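Long-range contacts in putative gamma-hydroxymuconic semialdehyde dehydrogenase (Pseudomonas, PDB 4GO3), which probably oxidises an aldehyde, thought to be gamma-hydroxymuconic semialdehyde, to the corresponding acid with NAD(+) as cofactor: residues K251-V256 with R286-K291; I401-E406 with A427-M432. The protein carries 2 engineered substitutions. One frame throughout, in Å; residues are numbered along the deposited sequence.

Contact 1 of 2, residues K251-V256 with R286-K291; sequences KGANIV and RLILHK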
loop_
_atom_site.group_PDB
_atom_site.type_symbol
_atom_site.label_atom_id
_atom_site.label_comp_id
_atom_site.label_asym_id
_atom_site.label_seq_id
_atom_site.Cartn_x
_atom_site.Cartn_y
_atom_site.Cartn_z
ATOM N N LYS A 251 19.892 -6.329 -4.878
ATOM C CA LYS A 251 21.104 -6.848 -5.448
ATOM C C LYS A 251 21.535 -5.769 -6.395
ATOM O O LYS A 251 21.358 -5.891 -7.580
ATOM C CB LYS A 251 20.853 -8.161 -6.177
ATOM C CG LYS A 251 22.103 -8.946 -6.577
ATOM C CD LYS A 251 22.976 -9.337 -5.405
ATOM C CE LYS A 251 24.237 -10.002 -5.875
ATOM N NZ LYS A 251 24.809 -10.861 -4.851
ATOM N N GLY A 252 22.088 -4.700 -5.837
ATOM C CA GLY A 252 22.407 -3.477 -6.544
ATOM C C GLY A 252 23.356 -3.572 -7.715
ATOM O O GLY A 252 24.556 -3.824 -7.568
ATOM N N ALA A 253 22.809 -3.339 -8.901
ATOM C CA ALA A 253 23.630 -3.249 -10.081
ATOM C C ALA A 253 24.457 -1.965 -10.016
ATOM O O ALA A 253 23.941 -0.888 -9.699
ATOM C CB ALA A 253 22.784 -3.285 -11.315
ATOM N N ASN A 254 25.755 -2.094 -10.255
ATOM C CA ASN A 254 26.621 -0.950 -10.425
ATOM C C ASN A 254 27.301 -1.101 -11.750
ATOM O O ASN A 254 28.284 -1.801 -11.876
ATOM C CB ASN A 254 27.654 -0.838 -9.320
ATOM C CG ASN A 254 28.196 0.572 -9.169
ATOM O OD1 ASN A 254 28.204 1.353 -10.105
ATOM N ND2 ASN A 254 28.660 0.895 -7.985
ATOM N N ILE A 255 26.740 -0.441 -12.748
ATOM C CA ILE A 255 27.199 -0.578 -14.111
ATOM C C ILE A 255 28.275 0.433 -14.407
ATOM O O ILE A 255 28.151 1.607 -14.077
ATOM C CB ILE A 255 26.051 -0.384 -15.092
ATOM C CG1 ILE A 255 24.893 -1.303 -14.715
ATOM C CG2 ILE A 255 26.522 -0.663 -16.525
ATOM C CD1 ILE A 255 23.669 -1.088 -15.524
ATOM N N VAL A 256 29.355 -0.031 -15.018
ATOM C CA VAL A 256 30.417 0.885 -15.439
ATOM C C VAL A 256 30.670 0.795 -16.935
ATOM O O VAL A 256 31.215 -0.190 -17.433
ATOM C CB VAL A 256 31.713 0.638 -14.673
ATOM C CG1 VAL A 256 32.763 1.608 -15.121
ATOM C CG2 VAL A 256 31.449 0.791 -13.196
ATOM N N ARG A 286 26.839 -5.843 -7.264
ATOM C CA ARG A 286 26.997 -6.433 -8.571
ATOM C C ARG A 286 27.676 -5.470 -9.519
ATOM O O ARG A 286 27.009 -4.710 -10.184
ATOM C CB ARG A 286 25.632 -6.754 -9.142
ATOM C CG ARG A 286 24.899 -7.861 -8.467
ATOM C CD ARG A 286 23.762 -8.304 -9.342
ATOM N NE ARG A 286 22.802 -7.236 -9.566
ATOM C CZ ARG A 286 21.990 -7.165 -10.606
ATOM N NH1 ARG A 286 22.011 -8.092 -11.541
ATOM N NH2 ARG A 286 21.154 -6.158 -10.708
ATOM N N LEU A 287 28.999 -5.525 -9.583
ATOM C CA LEU A 287 29.757 -4.715 -10.512
ATOM C C LEU A 287 29.613 -5.266 -11.900
ATOM O O LEU A 287 29.927 -6.416 -12.142
ATOM C CB LEU A 287 31.219 -4.721 -10.140
ATOM C CG LEU A 287 31.656 -3.565 -9.264
ATOM C CD1 LEU A 287 33.102 -3.735 -8.890
ATOM C CD2 LEU A 287 31.429 -2.259 -9.965
ATOM N N ILE A 288 29.130 -4.425 -12.806
ATOM C CA ILE A 288 28.932 -4.771 -14.202
ATOM C C ILE A 288 29.827 -3.861 -15.023
ATOM O O ILE A 288 29.525 -2.696 -15.215
ATOM C CB ILE A 288 27.486 -4.544 -14.612
ATOM C CG1 ILE A 288 26.575 -5.511 -13.887
ATOM C CG2 ILE A 288 27.321 -4.697 -16.080
ATOM C CD1 ILE A 288 25.222 -4.964 -13.633
ATOM N N LEU A 289 30.941 -4.396 -15.498
ATOM C CA LEU A 289 31.955 -3.581 -16.141
ATOM C C LEU A 289 31.993 -3.829 -17.623
ATOM O O LEU A 289 31.938 -4.972 -18.071
ATOM C CB LEU A 289 33.321 -3.876 -15.551
ATOM C CG LEU A 289 33.326 -3.963 -14.019
ATOM C CD1 LEU A 289 34.708 -4.357 -13.523
ATOM C CD2 LEU A 289 32.882 -2.639 -13.413
ATOM N N HIS A 290 32.148 -2.755 -18.358
ATOM C CA HIS A 290 32.302 -2.839 -19.779
ATOM C C HIS A 290 33.655 -3.421 -20.047
ATOM O O HIS A 290 34.644 -2.955 -19.520
ATOM C CB HIS A 290 32.201 -1.449 -20.360
ATOM C CG HIS A 290 32.448 -1.389 -21.822
ATOM N ND1 HIS A 290 31.535 -1.827 -22.745
ATOM C CD2 HIS A 290 33.496 -0.919 -22.523
ATOM C CE1 HIS A 290 32.015 -1.643 -23.956
ATOM N NE2 HIS A 290 33.201 -1.088 -23.848
ATOM N N LYS A 291 33.681 -4.453 -20.872
ATOM C CA LYS A 291 34.877 -5.204 -21.173
ATOM C C LYS A 291 36.097 -4.369 -21.518
ATOM O O LYS A 291 37.210 -4.813 -21.342
ATOM C CB LYS A 291 34.588 -6.173 -22.305
ATOM C CG LYS A 291 34.172 -5.522 -23.593
ATOM C CD LYS A 291 34.814 -6.221 -24.783
ATOM C CE LYS A 291 34.067 -5.984 -26.092
ATOM N NZ LYS A 291 33.708 -7.270 -26.732
#
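The side chain of R286 runs back along the K251-A253 backbone. Its CB lies 3.5 Å from G252 O; CG and CD cross the aliphatic chain of K251, with R286 CD 3.3 Å from K251 CG. A bend at chi3 (-62°) turns the guanidinium back to the backbone, where R286 NE donates to K251 O at 2.8 Å, from above the carbonyl plane, and NH2 adds a weak bond to the same oxygen. NH2 meets A253 CB, while NH1 and NH2 go on to the carbonyls of I401 and A402. An alanine here would probably leave the carbonyls of K251, I401 and A402 without their side-chain donors and open a gap beside the K251 chain. Beyond this grip the strands pair in parallel, from R286 N to G252 O through N254 N to R286 O (2.9 Å) and on to H290 N with V256 O. I288 CD1 sits 3.8 Å from both A253 CB and I255 CG1; on the other face, V256 CB meets L289 CD2 at 3.7 Å. The pair belongs to a beta-alpha-beta unit with helix 262-274, flanked by strands 386-392 and 411-414; helix 395-403 packs on A253, I255 and I288, and helix 294-307 on L287 and L289.

Contact 2 of 2, residues I401-E406 with A427-M432; sequences IANNTE and AIHAGM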
loop_
_atom_site.group_PDB
_atom_site.type_symbol
_atom_site.label_atom_id
_atom_site.label_comp_id
_atom_site.label_asym_id
_atom_site.label_seq_id
_atom_site.Cartn_x
_atom_site.Cartn_y
_atom_site.Cartn_z
ATOM N N ILE A 401 21.583 -7.593 -17.683
ATOM C CA ILE A 401 22.195 -8.086 -16.449
ATOM C C ILE A 401 21.612 -7.369 -15.241
ATOM O O ILE A 401 21.144 -8.003 -14.300
ATOM C CB ILE A 401 23.709 -7.890 -16.457
ATOM C CG1 ILE A 401 24.338 -8.701 -17.580
ATOM C CG2 ILE A 401 24.295 -8.324 -15.152
ATOM C CD1 ILE A 401 25.753 -8.252 -17.913
ATOM N N ALA A 402 21.640 -6.040 -15.289
ATOM C CA ALA A 402 21.100 -5.216 -14.223
ATOM C C ALA A 402 19.709 -5.694 -13.817
ATOM O O ALA A 402 19.362 -5.690 -12.641
ATOM C CB ALA A 402 21.045 -3.774 -14.671
ATOM N N ASN A 403 18.923 -6.118 -14.801
ATOM C CA ASN A 403 17.533 -6.460 -14.575
ATOM C C ASN A 403 17.307 -7.944 -14.379
ATOM O O ASN A 403 16.247 -8.371 -13.931
ATOM C CB ASN A 403 16.687 -5.959 -15.735
ATOM C CG ASN A 403 16.299 -4.507 -15.584
ATOM O OD1 ASN A 403 16.310 -3.957 -14.487
ATOM N ND2 ASN A 403 15.946 -3.880 -16.686
ATOM N N ASN A 404 18.322 -8.724 -14.716
ATOM C CA ASN A 404 18.308 -10.160 -14.503
ATOM C C ASN A 404 18.439 -10.335 -13.003
ATOM O O ASN A 404 19.509 -10.664 -12.514
ATOM C CB ASN A 404 19.524 -10.761 -15.192
ATOM C CG ASN A 404 19.617 -12.251 -15.005
ATOM O OD1 ASN A 404 18.646 -12.975 -15.216
ATOM N ND2 ASN A 404 20.795 -12.726 -14.605
ATOM N N THR A 405 17.408 -9.979 -12.255
ATOM C CA THR A 405 17.325 -10.300 -10.830
ATOM C C THR A 405 15.931 -10.122 -10.321
ATOM O O THR A 405 15.155 -9.493 -10.958
ATOM C CB THR A 405 18.337 -9.540 -9.956
ATOM O OG1 THR A 405 17.864 -8.237 -9.688
ATOM C CG2 THR A 405 19.593 -9.417 -10.644
ATOM N N GLU A 406 15.627 -10.669 -9.179
ATOM C CA GLU A 406 14.293 -10.558 -8.661
ATOM C C GLU A 406 14.157 -9.267 -7.911
ATOM O O GLU A 406 13.082 -8.826 -7.638
ATOM C CB GLU A 406 14.004 -11.734 -7.764
ATOM C CG GLU A 406 13.840 -13.024 -8.507
ATOM C CD GLU A 406 12.838 -12.872 -9.591
ATOM O OE1 GLU A 406 12.162 -11.839 -9.581
ATOM O OE2 GLU A 406 12.720 -13.752 -10.458
ATOM N N ALA A 427 15.162 2.493 -17.705
ATOM C CA ALA A 427 14.934 1.115 -18.103
ATOM C C ALA A 427 15.257 0.101 -17.015
ATOM O O ALA A 427 14.845 -1.056 -17.119
ATOM C CB ALA A 427 15.711 0.797 -19.371
ATOM N N ILE A 428 15.962 0.515 -15.972
ATOM C CA ILE A 428 16.276 -0.395 -14.886
ATOM C C ILE A 428 15.115 -0.487 -13.922
ATOM O O ILE A 428 14.694 0.508 -13.383
ATOM C CB ILE A 428 17.487 0.062 -14.076
ATOM C CG1 ILE A 428 18.656 0.401 -14.975
ATOM C CG2 ILE A 428 17.931 -1.031 -13.174
ATOM C CD1 ILE A 428 19.979 0.370 -14.277
ATOM N N HIS A 429 14.629 -1.688 -13.695
ATOM C CA HIS A 429 13.557 -1.869 -12.763
ATOM C C HIS A 429 14.114 -1.866 -11.373
ATOM O O HIS A 429 14.427 -2.895 -10.823
ATOM C CB HIS A 429 12.794 -3.140 -13.091
ATOM C CG HIS A 429 12.399 -3.223 -14.530
ATOM N ND1 HIS A 429 12.528 -4.370 -15.279
ATOM C CD2 HIS A 429 11.910 -2.282 -15.370
ATOM C CE1 HIS A 429 12.121 -4.136 -16.514
ATOM N NE2 HIS A 429 11.738 -2.878 -16.593
ATOM N N ALA A 430 14.239 -0.663 -10.836
ATOM C CA ALA A 430 14.669 -0.416 -9.464
ATOM C C ALA A 430 13.949 0.824 -8.973
ATOM O O ALA A 430 13.553 1.659 -9.774
ATOM C CB ALA A 430 16.161 -0.211 -9.408
ATOM N N GLY A 431 13.767 0.931 -7.664
ATOM C CA GLY A 431 13.109 2.082 -7.072
ATOM C C GLY A 431 13.978 3.325 -7.177
ATOM O O GLY A 431 13.487 4.443 -7.306
ATOM N N MET A 432 15.286 3.128 -7.091
ATOM C CA MET A 432 16.251 4.218 -7.157
ATOM C C MET A 432 17.380 3.901 -8.115
ATOM O O MET A 432 17.765 2.766 -8.244
ATOM C CB MET A 432 16.857 4.473 -5.785
ATOM C CG MET A 432 15.856 4.632 -4.702
ATOM S SD MET A 432 16.427 3.956 -3.175
ATOM C CE MET A 432 16.070 2.254 -3.430
#
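N403, the last residue of helix 395-403, bonds through both branches of its side-chain amide to the backbone of A427 and H429. N403 OD1 accepts the N-H of H429 at 2.9 Å, the donor tilted from the carbonyl plane of the amide. On the other branch, N403 ND2 donates to A427 O at 3.1 Å; this bond is fairly straight, 163° at the hydrogen, and the acceptor lies in the plane of the amide. One donor and one acceptor of the 427-429 backbone are thus satisfied by a single side chain, and two bonds on separate atoms fix the rotation of the amide. With CG anti to its own carbonyl carbon (chi1 -84°), N403 holds this amide nearly parallel to the H429 imidazole, the planes 6° apart. The overlap is offset: N403 ND2 stands 3.7 Å above the ring plane toward its rim, and A427 O lies over the same face. H429 is the centre of an inverse gamma turn, its own backbone closed by a weak bond from A430 N to I428 O, in the connection that leads from helix 418-427 into strand 432-435. Apolar contact is slighter: A402 CB approaches I428 CD1 at 4.3 Å. Separately, I428 CG2 packs against the amide oxygen, 3.6 Å from N403 OD1. I428 also packs on L399 of helix 395-403, and H429 rests on R471 of the second subunit.

The guanidinium of R286 joins the two contacts, whose centres are 11 Å apart. Its NH2 lies 2.7 Å from A402 O and its NH1 2.9 Å from I401 O, both probable hydrogen bonds, so the strand pair of contact 1 is tied to the end of the helix that brings N403 to contact 2. Contact 1 is the nearer to the cofactor site: the side chain of K251 is about 5 Å from that of E381, an NAD(+)-binding residue, and G252 lies about 8 Å from the side chain of C281, another. Contact 2 lies away from these residues and toward the dimer interface, where M432 pairs in parallel with a strand of the second subunit.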